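Local atomic coordinates of tungsten-containing formylmethanofuran dehydrogenase 2 subunit C (Methanothermobacter wolfeii, PDB entry 5T5I), a protein that forms part of the tungsten-containing formylmethanofuran dehydrogenase complex, which probably fixes carbon dioxide as formylmethanofuran in the first step of methanogenesis. Residues Val210-Met215 and Glu236-Ala241; Lys244-His249 and Lys255-Ala260. All coordinates share one frame; numbering follows the deposited sequence.

Interaction 1. Residues Val210-Met215 and Glu236-Ala241; sequences VVKGMM and EELPGA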
loop_
_atom_site.group_PDB
_atom_site.type_symbol
_atom_site.label_atom_id
_atom_site.label_comp_id
_atom_site.label_asym_id
_atom_site.label_seq_id
_atom_site.Cartn_x
_atom_site.Cartn_y
_atom_site.Cartn_z
ATOM N N VAL C 210 17.426 -11.662 -28.669
ATOM C CA VAL C 210 17.063 -10.269 -28.995
ATOM C C VAL C 210 15.537 -10.150 -28.925
ATOM O O VAL C 210 14.840 -10.896 -29.613
ATOM C CB VAL C 210 17.564 -9.792 -30.386
ATOM C CG1 VAL C 210 17.145 -8.335 -30.655
ATOM C CG2 VAL C 210 19.081 -9.948 -30.512
ATOM N N VAL C 211 15.030 -9.220 -28.099
ATOM C CA VAL C 211 13.587 -8.937 -27.991
ATOM C C VAL C 211 13.344 -7.506 -28.488
ATOM O O VAL C 211 13.824 -6.550 -27.870
ATOM C CB VAL C 211 13.053 -9.144 -26.555
ATOM C CG1 VAL C 211 11.531 -8.945 -26.507
ATOM C CG2 VAL C 211 13.437 -10.532 -26.021
ATOM N N LYS C 212 12.623 -7.356 -29.613
ATOM C CA LYS C 212 12.309 -6.039 -30.192
ATOM C C LYS C 212 11.046 -5.420 -29.578
ATOM O O LYS C 212 10.880 -4.205 -29.619
ATOM C CB LYS C 212 12.152 -6.110 -31.707
ATOM C CG LYS C 212 13.351 -6.678 -32.440
ATOM C CD LYS C 212 13.152 -6.502 -33.947
ATOM C CE LYS C 212 14.313 -6.972 -34.770
ATOM N NZ LYS C 212 14.051 -6.827 -36.241
ATOM N N GLY C 213 10.159 -6.258 -29.046
ATOM C CA GLY C 213 8.951 -5.801 -28.369
ATOM C C GLY C 213 9.178 -5.689 -26.870
ATOM O O GLY C 213 10.309 -5.472 -26.406
ATOM N N MET C 214 8.097 -5.815 -26.109
ATOM C CA MET C 214 8.119 -5.677 -24.657
ATOM C C MET C 214 8.285 -7.012 -23.942
ATOM O O MET C 214 7.555 -7.956 -24.241
ATOM C CB MET C 214 6.796 -5.025 -24.195
ATOM C CG MET C 214 6.667 -4.873 -22.690
ATOM S SD MET C 214 5.185 -3.953 -22.226
ATOM C CE MET C 214 5.561 -3.569 -20.557
ATOM N N MET C 215 9.174 -7.057 -22.934
ATOM C CA MET C 215 9.294 -8.202 -22.016
ATOM C C MET C 215 8.466 -7.750 -20.798
ATOM O O MET C 215 8.833 -6.755 -20.171
ATOM C CB MET C 215 10.745 -8.479 -21.581
ATOM C CG MET C 215 11.647 -8.906 -22.704
ATOM S SD MET C 215 13.175 -9.676 -22.134
ATOM C CE MET C 215 13.834 -8.424 -21.127
ATOM N N GLU C 236 23.209 -10.493 -38.543
ATOM C CA GLU C 236 21.896 -9.841 -38.496
ATOM C C GLU C 236 22.061 -8.422 -37.988
ATOM O O GLU C 236 22.513 -8.232 -36.863
ATOM C CB GLU C 236 20.931 -10.593 -37.553
ATOM C CG GLU C 236 20.504 -11.944 -38.081
ATOM C CD GLU C 236 19.416 -11.910 -39.140
ATOM O OE1 GLU C 236 19.036 -13.003 -39.616
ATOM O OE2 GLU C 236 18.952 -10.809 -39.507
ATOM N N GLU C 237 21.667 -7.440 -38.799
ATOM C CA GLU C 237 21.756 -6.021 -38.462
ATOM C C GLU C 237 20.427 -5.596 -37.836
ATOM O O GLU C 237 19.379 -5.774 -38.453
ATOM C CB GLU C 237 22.058 -5.199 -39.718
ATOM C CG GLU C 237 23.417 -5.535 -40.321
ATOM C CD GLU C 237 23.753 -4.866 -41.642
ATOM O OE1 GLU C 237 22.828 -4.357 -42.318
ATOM O OE2 GLU C 237 24.947 -4.890 -42.021
ATOM N N LEU C 238 20.466 -5.088 -36.599
ATOM C CA LEU C 238 19.276 -4.684 -35.843
ATOM C C LEU C 238 19.382 -3.188 -35.476
ATOM O O LEU C 238 20.111 -2.832 -34.546
ATOM C CB LEU C 238 19.153 -5.562 -34.591
ATOM C CG LEU C 238 19.096 -7.082 -34.853
ATOM C CD1 LEU C 238 19.781 -7.874 -33.746
ATOM C CD2 LEU C 238 17.678 -7.554 -35.020
ATOM N N PRO C 239 18.734 -2.286 -36.238
ATOM C CA PRO C 239 18.855 -0.846 -35.931
ATOM C C PRO C 239 18.126 -0.433 -34.654
ATOM O O PRO C 239 17.135 -1.053 -34.277
ATOM C CB PRO C 239 18.241 -0.177 -37.157
ATOM C CG PRO C 239 17.222 -1.155 -37.626
ATOM C CD PRO C 239 17.823 -2.514 -37.375
ATOM N N GLY C 240 18.622 0.617 -34.015
ATOM C CA GLY C 240 18.026 1.141 -32.796
ATOM C C GLY C 240 18.813 0.830 -31.546
ATOM O O GLY C 240 19.836 0.152 -31.599
ATOM N N ALA C 241 18.307 1.314 -30.410
ATOM C CA ALA C 241 18.942 1.138 -29.112
ATOM C C ALA C 241 18.364 -0.055 -28.358
ATOM O O ALA C 241 17.147 -0.274 -28.360
ATOM C CB ALA C 241 18.813 2.417 -28.281
#
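Leu238 turns one methyl to Val210 and the other to Lys212. On the buried side Leu238 and Val210 meet tip to tip at ordinary van der Waals distance: Leu238 CD1 stands 3.9 Å from Val210 CG2, and the same methyl lies 4.1 Å from Val210 CG1. Valine and leucine suit this buried place because their branched apolar ends meet there. Only side chains touch, since even the nearest CA atoms, of Lys212 and Leu238, are 9.1 Å from each other. Val210 belongs to strand 208-211, one strand of a parallel stack that forms a face of the beta-helix, bonded through its backbone to strand 187-192. Strand 236-239 instead pairs with strand 231-233 as a short hairpin laid outside that stack, where Leu238 also touches Ile231 and Glu236 makes a salt bridge to Lys170. Gly240 N hydrogen-bonds to Asp230 OD1 as the chain turns out of this hairpin; at its phi of 106° a CB would be jammed against the preceding carbonyl O, which calls for glycine. The solvent side belongs to Lys212, which is partly exposed. Its extended chain crosses the leucine at about a right angle and makes one tight carbon pair, CE to Leu238 CD2 at 3.4 Å. A lysine can serve here because its methylenes meet the leucine, while NZ comes no nearer than 3.9 Å to Leu238 CD2.

Interaction 2. Residues Lys244-His249 and Lys255-Ala260; sequences KFEGDH and KGIVYA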
loop_
_atom_site.group_PDB
_atom_site.type_symbol
_atom_site.label_atom_id
_atom_site.label_comp_id
_atom_site.label_asym_id
_atom_site.label_seq_id
_atom_site.Cartn_x
_atom_site.Cartn_y
_atom_site.Cartn_z
ATOM N N LYS C 244 21.295 -3.970 -22.727
ATOM C CA LYS C 244 22.110 -5.182 -22.814
ATOM C C LYS C 244 22.268 -5.789 -21.419
ATOM O O LYS C 244 22.610 -5.086 -20.463
ATOM C CB LYS C 244 23.489 -4.847 -23.413
ATOM C CG LYS C 244 24.364 -6.059 -23.678
ATOM C CD LYS C 244 25.719 -5.633 -24.229
ATOM C CE LYS C 244 26.591 -6.799 -24.611
ATOM N NZ LYS C 244 27.876 -6.344 -25.213
ATOM N N PHE C 245 22.035 -7.093 -21.320
ATOM C CA PHE C 245 22.135 -7.852 -20.067
ATOM C C PHE C 245 22.968 -9.102 -20.268
ATOM O O PHE C 245 22.862 -9.728 -21.324
ATOM C CB PHE C 245 20.734 -8.287 -19.605
ATOM C CG PHE C 245 19.786 -7.160 -19.294
ATOM C CD1 PHE C 245 19.701 -6.636 -18.010
ATOM C CD2 PHE C 245 18.922 -6.670 -20.267
ATOM C CE1 PHE C 245 18.783 -5.628 -17.709
ATOM C CE2 PHE C 245 18.026 -5.645 -19.976
ATOM C CZ PHE C 245 17.963 -5.128 -18.699
ATOM N N GLU C 246 23.751 -9.494 -19.252
ATOM C CA GLU C 246 24.551 -10.721 -19.264
ATOM C C GLU C 246 24.072 -11.674 -18.171
ATOM O O GLU C 246 23.829 -11.260 -17.031
ATOM C CB GLU C 246 26.040 -10.415 -19.070
ATOM C CG GLU C 246 26.941 -11.623 -19.308
ATOM C CD GLU C 246 28.378 -11.389 -18.893
ATOM O OE1 GLU C 246 28.603 -10.996 -17.725
ATOM O OE2 GLU C 246 29.279 -11.618 -19.733
ATOM N N GLY C 247 23.956 -12.949 -18.519
ATOM C CA GLY C 247 23.515 -13.947 -17.549
ATOM C C GLY C 247 23.341 -15.321 -18.150
ATOM O O GLY C 247 23.906 -15.595 -19.215
ATOM N N ASP C 248 22.557 -16.214 -17.534
ATOM C CA ASP C 248 21.853 -16.072 -16.258
ATOM C C ASP C 248 22.854 -16.467 -15.175
ATOM O O ASP C 248 23.284 -17.629 -15.136
ATOM C CB ASP C 248 20.636 -17.012 -16.268
ATOM C CG ASP C 248 19.732 -16.991 -15.050
ATOM O OD1 ASP C 248 20.148 -16.448 -14.006
ATOM O OD2 ASP C 248 18.628 -17.563 -15.128
ATOM N N HIS C 249 23.206 -15.544 -14.267
ATOM C CA HIS C 249 24.214 -15.845 -13.254
ATOM C C HIS C 249 23.753 -16.818 -12.132
ATOM O O HIS C 249 24.535 -17.077 -11.226
ATOM C CB HIS C 249 24.837 -14.585 -12.678
ATOM C CG HIS C 249 25.497 -13.696 -13.683
ATOM N ND1 HIS C 249 25.070 -12.400 -13.771
ATOM C CD2 HIS C 249 26.449 -13.893 -14.633
ATOM C CE1 HIS C 249 25.777 -11.837 -14.723
ATOM N NE2 HIS C 249 26.605 -12.677 -15.278
ATOM N N LYS C 255 27.623 -16.799 -19.752
ATOM C CA LYS C 255 28.038 -15.757 -20.704
ATOM C C LYS C 255 26.933 -15.398 -21.705
ATOM O O LYS C 255 27.225 -14.790 -22.739
ATOM C CB LYS C 255 29.283 -16.226 -21.482
ATOM C CG LYS C 255 30.507 -16.533 -20.634
ATOM C CD LYS C 255 31.085 -15.286 -19.977
ATOM C CE LYS C 255 32.499 -15.513 -19.503
ATOM N NZ LYS C 255 33.016 -14.348 -18.738
ATOM N N GLY C 256 25.680 -15.730 -21.410
ATOM C CA GLY C 256 24.585 -15.415 -22.317
ATOM C C GLY C 256 24.271 -13.932 -22.362
ATOM O O GLY C 256 24.560 -13.221 -21.406
ATOM N N ILE C 257 23.735 -13.450 -23.487
ATOM C CA ILE C 257 23.390 -12.030 -23.669
ATOM C C ILE C 257 21.914 -11.902 -24.039
ATOM O O ILE C 257 21.436 -12.616 -24.928
ATOM C CB ILE C 257 24.298 -11.341 -24.741
ATOM C CG1 ILE C 257 25.785 -11.308 -24.315
ATOM C CG2 ILE C 257 23.819 -9.929 -25.075
ATOM C CD1 ILE C 257 26.127 -10.432 -23.063
ATOM N N VAL C 258 21.203 -10.983 -23.368
ATOM C CA VAL C 258 19.821 -10.637 -23.703
ATOM C C VAL C 258 19.813 -9.146 -24.106
ATOM O O VAL C 258 20.239 -8.298 -23.312
ATOM C CB VAL C 258 18.813 -10.915 -22.552
ATOM C CG1 VAL C 258 17.418 -10.372 -22.890
ATOM C CG2 VAL C 258 18.731 -12.407 -22.247
ATOM N N TYR C 259 19.325 -8.843 -25.324
ATOM C CA TYR C 259 19.138 -7.468 -25.819
ATOM C C TYR C 259 17.623 -7.188 -25.795
ATOM O O TYR C 259 16.846 -8.014 -26.269
ATOM C CB TYR C 259 19.662 -7.286 -27.257
ATOM C CG TYR C 259 21.168 -7.243 -27.373
ATOM C CD1 TYR C 259 21.883 -6.118 -26.985
ATOM C CD2 TYR C 259 21.870 -8.285 -27.968
ATOM C CE1 TYR C 259 23.268 -6.049 -27.140
ATOM C CE2 TYR C 259 23.248 -8.205 -28.178
ATOM C CZ TYR C 259 23.948 -7.094 -27.741
ATOM O OH TYR C 259 25.308 -7.032 -27.943
ATOM N N ALA C 260 17.206 -6.061 -25.222
ATOM C CA ALA C 260 15.790 -5.696 -25.163
ATOM C C ALA C 260 15.634 -4.232 -25.616
ATOM O O ALA C 260 16.291 -3.344 -25.055
ATOM C CB ALA C 260 15.252 -5.883 -23.749
HETATM O O HOH W 1 29.009 -12.732 -22.804
#
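Lys244 lies alongside Tyr259, the two side chains pointing the same way from a non-hydrogen-bonded pair of antiparallel strands. With CG anti to the backbone N (chi1 -174°) and every later torsion extended, the lysine runs along the ring: CB approaches Tyr259 CE1, CG comes to 3.6 Å from the same CE1, and CD lies near both Tyr259 CE1 and OH. CE then reaches 3.6 Å from Tyr259 OH and also meets Ile257 CD1, while NZ has a long, weak ion pair with Glu228 OE2, the carboxylate oxygen that hydrogen-bonds Tyr259 OH. Lysine suits the place because its methylenes pack on the ring and on Ile257, whose CG2 lies over one face of Tyr259, and its amine extends to the carboxylate. Strands 241-247 and 256-261 form a beta hairpin at one end of the beta-helix, the second strand continuing the parallel stack and the first reversing it. Apolar Phe245 and Val258 share the buried face, where Phe245 meets Phe218 edge-to-face. Their backbones are bonded both ways, Phe245 N to Val258 O and Val258 N to Phe245 O, each at 2.9 Å. Toward the turn, Gly247 N donates to Gly256 O at 3.0 Å, whereas the return bond is weak. Glycine suits position 256, since Gly247 O stands where a CB would otherwise sit. A water donates to Lys255 O and Glu246 OE2.

Strands 208-211 and 256-261 are neighbours in the beta-helix, which joins interaction 1 to interaction 2 although their centres lie 14 Å apart. Val211 N and Tyr259 O, 2.8 Å apart, probably share a hydrogen bond. Val210 has a part in both environments: its CG2, which meets Leu238 in interaction 1, is also 4.1 Å from Tyr259 CD2. Further on, Met215 CE packs against Ala260 CB at 3.9 Å. Along the chain the contacts follow in series, with Gly240 turning strand 236-239 into the first strand of the hairpin. None of these residues binds the calcium ion, whose site includes Ser139, Tyr140 and Asp143.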